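Local atomic coordinates of nuclear RNA export factor 2 (Drosophila melanogaster, PDB entry 6MRK), a protein that acts with Panx, Piwi and Nxt1 in ovaries as an effector of cotranscriptional transposon silencing, and may take part in mRNA export from the nucleus. Residues 26-32 / 99-103; 152-156 / 187-191. All blocks are in the same frame, centred on the assembly; numbering follows the deposited sequence.

Contact 1: residues 26-32 / 99-103; sequences FENDEFR and LLQLP
A single arginine, R32, reaches across to three backbone carbonyls of residues 99-103 while also donating to F26 O, near the C-terminal end of helix 12-27. In this NTF2-like domain, the chain leaves that helix and turns back through N28-F31 so that R32, in a short 3-10 turn, lies beside its end. An Asx turn shapes the bend: N28 OD1 accepts from E30 N at 3.0 Å. The other segment is the last residue of helix 92-99 and the irregular link to strand 104-119; L100 and Q101 stay right-handed helical in phi/psi without continuing the helix, then L102 (-78/156) and P103 extend. D29 and L100 set the register, CA atoms 6.3 Å apart. R32 (t, t, m along chi1-chi3) donates from NH1 to L99 O (2.8 Å) and L102 O (3.1 Å), and from NH2 to P103 O (2.9 Å), all near the guanidinium plane. Apolar packing flanks this polar centre. The F26 ring (chi1 t) presents its edge to L99 CG (CE1, 3.9 Å) and L102 CD1 (CZ, 4.0 Å), and also makes a cation-pi contact with R158. R32 CB meets L100 CD2 at 3.7 Å. R32 NE donates to F26 O at 2.7 Å.

Contact 2: residues 152-156 / 187-191; sequences VLLGF and ITNPS
I187 enters as part of strand 176-188, its backbone extended (-107/136), and faces F156 in an antiparallel non-hydrogen-bonded pair, with CA atoms 4.6 Å apart and both side chains on one face of the sheet. I187, with chi1 and chi2 both m, brings CD1 to 4.3 Å from F156 CB and CG2 to 4.0 Å from L154 CD2; Y69 of helix 59-70 packs on this face against both L154 and I187. T188 (-158/177) then forms the hydrogen-bonded pair with G155, CA atoms also 4.6 Å apart: T188 N donates to G155 O at 3.0 Å, and G155 N to T188 O at 2.6 Å (angle 131°). This is the open end of the hairpin of strands 152-166 and 176-188 in the curved sheet of the NTF2-like fold. An ideal CB at G155 would collide here, lying 2.5 Å from N189 O and 2.9 Å from T188 CG2. N189 (-65/136) leaves the strand, its CB directed away from residues 152-156; its OD1 accepts from N52 N, and its O is hydrogen-bonded to a polar side chain of the NTF2-related export protein chain. P190 carries the chain on across L153-G155, the two segments running 125° apart end to end, its CA 4.2 Å from that of G155, and sets CG 3.6 Å from L153 O and CD 3.9 Å from L154 CA. S191 follows at the N-cap position of helix 192-197.

In the fold
Contacts 1 and 2 lie in different parts of the same NTF2-like domain, with centres 18 Å apart and nearest atoms about 6 Å apart, so they do not touch directly. Along the chain they come in series: contact 1 joins the end of helix 12-27 to the link entering strand 104-119, whereas contact 2 joins two later strands of the sheet. Y69 of helix 59-70 connects them, packing on L102 and P103 from one and on L154 and I187 from the other. H107 is a second shared neighbour, its backbone N hydrogen-bonded to E27 OE2 and its ring meeting that of F156. Only contact 2 meets the NTF2-related export protein, through residues around N189.

Contact 1: residues 26-32 / 99-103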
loop_
_atom_site.group_PDB
_atom_site.type_symbol
_atom_site.label_atom_id
_atom_site.label_comp_id
_atom_site.label_asym_id
_atom_site.label_seq_id
_atom_site.Cartn_x
_atom_site.Cartn_y
_atom_site.Cartn_z
ATOM N N PHE A 26 5.734 -9.490 13.243
ATOM C CA PHE A 26 4.785 -10.205 12.357
ATOM C C PHE A 26 5.401 -11.559 12.017
ATOM O O PHE A 26 4.660 -12.539 11.928
ATOM C CB PHE A 26 4.472 -9.397 11.093
ATOM C CG PHE A 26 3.508 -10.081 10.161
ATOM C CD1 PHE A 26 2.143 -10.000 10.379
ATOM C CD2 PHE A 26 3.959 -10.836 9.084
ATOM C CE1 PHE A 26 1.247 -10.650 9.543
ATOM C CE2 PHE A 26 3.061 -11.474 8.238
ATOM C CZ PHE A 26 1.706 -11.383 8.474
ATOM N N GLU A 27 6.729 -11.589 11.884
ATOM C CA GLU A 27 7.544 -12.723 11.358
ATOM C C GLU A 27 7.079 -14.048 11.964
ATOM O O GLU A 27 6.583 -14.905 11.194
ATOM C CB GLU A 27 9.044 -12.475 11.582
ATOM C CG GLU A 27 9.601 -11.430 10.620
ATOM C CD GLU A 27 11.092 -11.426 10.336
ATOM O OE1 GLU A 27 11.846 -12.092 11.076
ATOM O OE2 GLU A 27 11.495 -10.741 9.366
ATOM N N ASN A 28 7.241 -14.222 13.274
ATOM C CA ASN A 28 6.885 -15.495 13.954
ATOM C C ASN A 28 5.379 -15.480 14.234
ATOM O O ASN A 28 4.924 -14.642 15.041
ATOM C CB ASN A 28 7.751 -15.741 15.191
ATOM C CG ASN A 28 7.518 -17.098 15.814
ATOM O OD1 ASN A 28 6.528 -17.759 15.519
ATOM N ND2 ASN A 28 8.423 -17.512 16.683
ATOM N N ASP A 29 4.640 -16.381 13.579
ATOM C CA ASP A 29 3.150 -16.445 13.605
ATOM C C ASP A 29 2.657 -16.886 14.989
ATOM O O ASP A 29 1.494 -16.609 15.294
ATOM C CB ASP A 29 2.591 -17.344 12.492
ATOM C CG ASP A 29 3.189 -18.741 12.395
ATOM O OD1 ASP A 29 4.364 -18.912 12.785
ATOM O OD2 ASP A 29 2.475 -19.646 11.911
ATOM N N GLU A 30 3.516 -17.531 15.783
ATOM C CA GLU A 30 3.229 -17.971 17.176
ATOM C C GLU A 30 2.966 -16.774 18.100
ATOM O O GLU A 30 2.126 -16.916 19.000
ATOM C CB GLU A 30 4.395 -18.783 17.746
ATOM C CG GLU A 30 4.206 -20.289 17.684
ATOM C CD GLU A 30 5.159 -21.033 18.607
ATOM O OE1 GLU A 30 6.318 -21.304 18.183
ATOM O OE2 GLU A 30 4.756 -21.300 19.767
ATOM N N PHE A 31 3.685 -15.662 17.929
ATOM C CA PHE A 31 3.599 -14.469 18.817
ATOM C C PHE A 31 3.002 -13.292 18.033
ATOM O O PHE A 31 3.110 -12.123 18.457
ATOM C CB PHE A 31 4.971 -14.182 19.440
ATOM C CG PHE A 31 5.588 -15.402 20.081
ATOM C CD1 PHE A 31 4.988 -16.010 21.179
ATOM C CD2 PHE A 31 6.731 -15.988 19.546
ATOM C CE1 PHE A 31 5.530 -17.158 21.742
ATOM C CE2 PHE A 31 7.273 -17.131 20.117
ATOM C CZ PHE A 31 6.671 -17.715 21.211
ATOM N N ARG A 32 2.322 -13.602 16.935
ATOM C CA ARG A 32 1.811 -12.585 15.992
ATOM C C ARG A 32 0.530 -11.950 16.532
ATOM O O ARG A 32 0.193 -10.842 16.089
ATOM C CB ARG A 32 1.561 -13.225 14.636
ATOM C CG ARG A 32 1.218 -12.200 13.575
ATOM C CD ARG A 32 0.925 -12.931 12.305
ATOM N NE ARG A 32 2.142 -13.468 11.722
ATOM C CZ ARG A 32 2.141 -14.368 10.763
ATOM N NH1 ARG A 32 0.983 -14.808 10.317
ATOM N NH2 ARG A 32 3.273 -14.830 10.263
ATOM N N LEU A 99 -4.739 -12.173 10.176
ATOM C CA LEU A 99 -3.263 -12.081 10.232
ATOM C C LEU A 99 -2.675 -13.353 10.843
ATOM O O LEU A 99 -1.521 -13.677 10.517
ATOM C CB LEU A 99 -2.889 -10.851 11.063
ATOM C CG LEU A 99 -2.404 -9.619 10.294
ATOM C CD1 LEU A 99 -3.247 -9.321 9.072
ATOM C CD2 LEU A 99 -2.377 -8.417 11.208
ATOM N N LEU A 100 -3.420 -14.032 11.713
ATOM C CA LEU A 100 -2.934 -15.244 12.417
ATOM C C LEU A 100 -3.045 -16.481 11.526
ATOM O O LEU A 100 -2.520 -17.538 11.924
ATOM C CB LEU A 100 -3.744 -15.419 13.702
ATOM C CG LEU A 100 -3.380 -14.451 14.823
ATOM C CD1 LEU A 100 -4.106 -14.817 16.094
ATOM C CD2 LEU A 100 -1.886 -14.457 15.078
ATOM N N GLN A 101 -3.722 -16.360 10.387
ATOM C CA GLN A 101 -3.938 -17.472 9.432
ATOM C C GLN A 101 -2.887 -17.437 8.333
ATOM O O GLN A 101 -2.841 -18.400 7.539
ATOM C CB GLN A 101 -5.299 -17.346 8.772
ATOM C CG GLN A 101 -6.408 -17.150 9.782
ATOM C CD GLN A 101 -7.753 -17.308 9.135
ATOM O OE1 GLN A 101 -8.600 -16.428 9.213
ATOM N NE2 GLN A 101 -7.946 -18.416 8.446
ATOM N N LEU A 102 -2.126 -16.350 8.242
ATOM C CA LEU A 102 -1.125 -16.194 7.167
ATOM C C LEU A 102 0.088 -17.024 7.554
ATOM O O LEU A 102 0.276 -17.395 8.712
ATOM C CB LEU A 102 -0.798 -14.714 6.981
ATOM C CG LEU A 102 -1.986 -13.839 6.589
ATOM C CD1 LEU A 102 -1.555 -12.388 6.480
ATOM C CD2 LEU A 102 -2.605 -14.308 5.281
ATOM N N PRO A 103 0.900 -17.440 6.570
ATOM C CA PRO A 103 2.088 -18.225 6.873
ATOM C C PRO A 103 3.135 -17.447 7.669
ATOM O O PRO A 103 3.099 -16.252 7.731
ATOM C CB PRO A 103 2.658 -18.594 5.496
ATOM C CG PRO A 103 2.034 -17.591 4.547
ATOM C CD PRO A 103 0.675 -17.258 5.127
#

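Contact 2: residues 152-156 / 187-191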
loop_
_atom_site.group_PDB
_atom_site.type_symbol
_atom_site.label_atom_id
_atom_site.label_comp_id
_atom_site.label_asym_id
_atom_site.label_seq_id
_atom_site.Cartn_x
_atom_site.Cartn_y
_atom_site.Cartn_z
ATOM N N VAL A 152 9.793 -20.401 0.207
ATOM C CA VAL A 152 9.331 -19.613 -0.983
ATOM C C VAL A 152 9.663 -18.131 -0.785
ATOM O O VAL A 152 9.082 -17.508 0.123
ATOM C CB VAL A 152 7.826 -19.789 -1.280
ATOM C CG1 VAL A 152 7.430 -19.258 -2.658
ATOM C CG2 VAL A 152 7.391 -21.233 -1.154
ATOM N N LEU A 153 10.520 -17.576 -1.645
ATOM C CA LEU A 153 10.744 -16.114 -1.716
ATOM C C LEU A 153 9.541 -15.438 -2.368
ATOM O O LEU A 153 9.111 -15.865 -3.431
ATOM C CB LEU A 153 11.993 -15.827 -2.539
ATOM C CG LEU A 153 13.285 -16.429 -2.002
ATOM C CD1 LEU A 153 14.475 -15.657 -2.555
ATOM C CD2 LEU A 153 13.312 -16.443 -0.477
ATOM N N LEU A 154 9.041 -14.378 -1.757
ATOM C CA LEU A 154 7.956 -13.578 -2.359
ATOM C C LEU A 154 8.374 -12.120 -2.404
ATOM O O LEU A 154 9.175 -11.708 -1.539
ATOM C CB LEU A 154 6.698 -13.773 -1.523
ATOM C CG LEU A 154 6.121 -15.178 -1.619
ATOM C CD1 LEU A 154 5.237 -15.466 -0.422
ATOM C CD2 LEU A 154 5.372 -15.357 -2.941
ATOM N N GLY A 155 7.856 -11.394 -3.396
ATOM C CA GLY A 155 7.823 -9.923 -3.373
ATOM C C GLY A 155 6.685 -9.482 -2.485
ATOM O O GLY A 155 5.759 -10.276 -2.292
ATOM N N PHE A 156 6.766 -8.291 -1.906
ATOM C CA PHE A 156 5.664 -7.747 -1.083
ATOM C C PHE A 156 5.789 -6.237 -0.961
ATOM O O PHE A 156 6.869 -5.674 -1.108
ATOM C CB PHE A 156 5.636 -8.410 0.289
ATOM C CG PHE A 156 6.587 -7.812 1.285
ATOM C CD1 PHE A 156 7.879 -8.276 1.381
ATOM C CD2 PHE A 156 6.178 -6.799 2.131
ATOM C CE1 PHE A 156 8.752 -7.742 2.314
ATOM C CE2 PHE A 156 7.055 -6.258 3.054
ATOM C CZ PHE A 156 8.342 -6.729 3.141
ATOM N N ILE A 187 1.153 -9.250 -1.933
ATOM C CA ILE A 187 2.053 -10.380 -2.298
ATOM C C ILE A 187 2.226 -10.428 -3.813
ATOM O O ILE A 187 1.242 -10.263 -4.565
ATOM C CB ILE A 187 1.520 -11.700 -1.748
ATOM C CG1 ILE A 187 1.435 -11.625 -0.228
ATOM C CG2 ILE A 187 2.377 -12.862 -2.209
ATOM C CD1 ILE A 187 2.788 -11.692 0.457
ATOM N N THR A 188 3.465 -10.622 -4.236
ATOM C CA THR A 188 3.849 -10.584 -5.665
ATOM C C THR A 188 5.151 -11.345 -5.877
ATOM O O THR A 188 5.778 -11.857 -4.895
ATOM C CB THR A 188 4.015 -9.156 -6.206
ATOM O OG1 THR A 188 4.471 -9.183 -7.558
ATOM C CG2 THR A 188 5.009 -8.325 -5.433
ATOM N N ASN A 189 5.514 -11.409 -7.149
ATOM C CA ASN A 189 6.742 -12.062 -7.633
ATOM C C ASN A 189 7.930 -11.288 -7.092
ATOM O O ASN A 189 7.940 -10.057 -7.115
ATOM C CB ASN A 189 6.783 -12.102 -9.157
ATOM C CG ASN A 189 5.692 -12.972 -9.732
ATOM O OD1 ASN A 189 4.621 -12.467 -10.054
ATOM N ND2 ASN A 189 5.939 -14.269 -9.829
ATOM N N PRO A 190 8.968 -11.994 -6.598
ATOM C CA PRO A 190 10.277 -11.372 -6.425
ATOM C C PRO A 190 10.890 -11.014 -7.788
ATOM O O PRO A 190 10.717 -11.752 -8.754
ATOM C CB PRO A 190 11.099 -12.440 -5.700
ATOM C CG PRO A 190 10.405 -13.742 -6.050
ATOM C CD PRO A 190 8.936 -13.404 -6.178
ATOM N N SER A 191 11.578 -9.876 -7.836
ATOM C CA SER A 191 12.396 -9.440 -8.992
ATOM C C SER A 191 13.730 -10.202 -9.009
ATOM O O SER A 191 14.328 -10.382 -7.914
ATOM C CB SER A 191 12.621 -7.962 -8.924
ATOM O OG SER A 191 13.468 -7.636 -7.829
#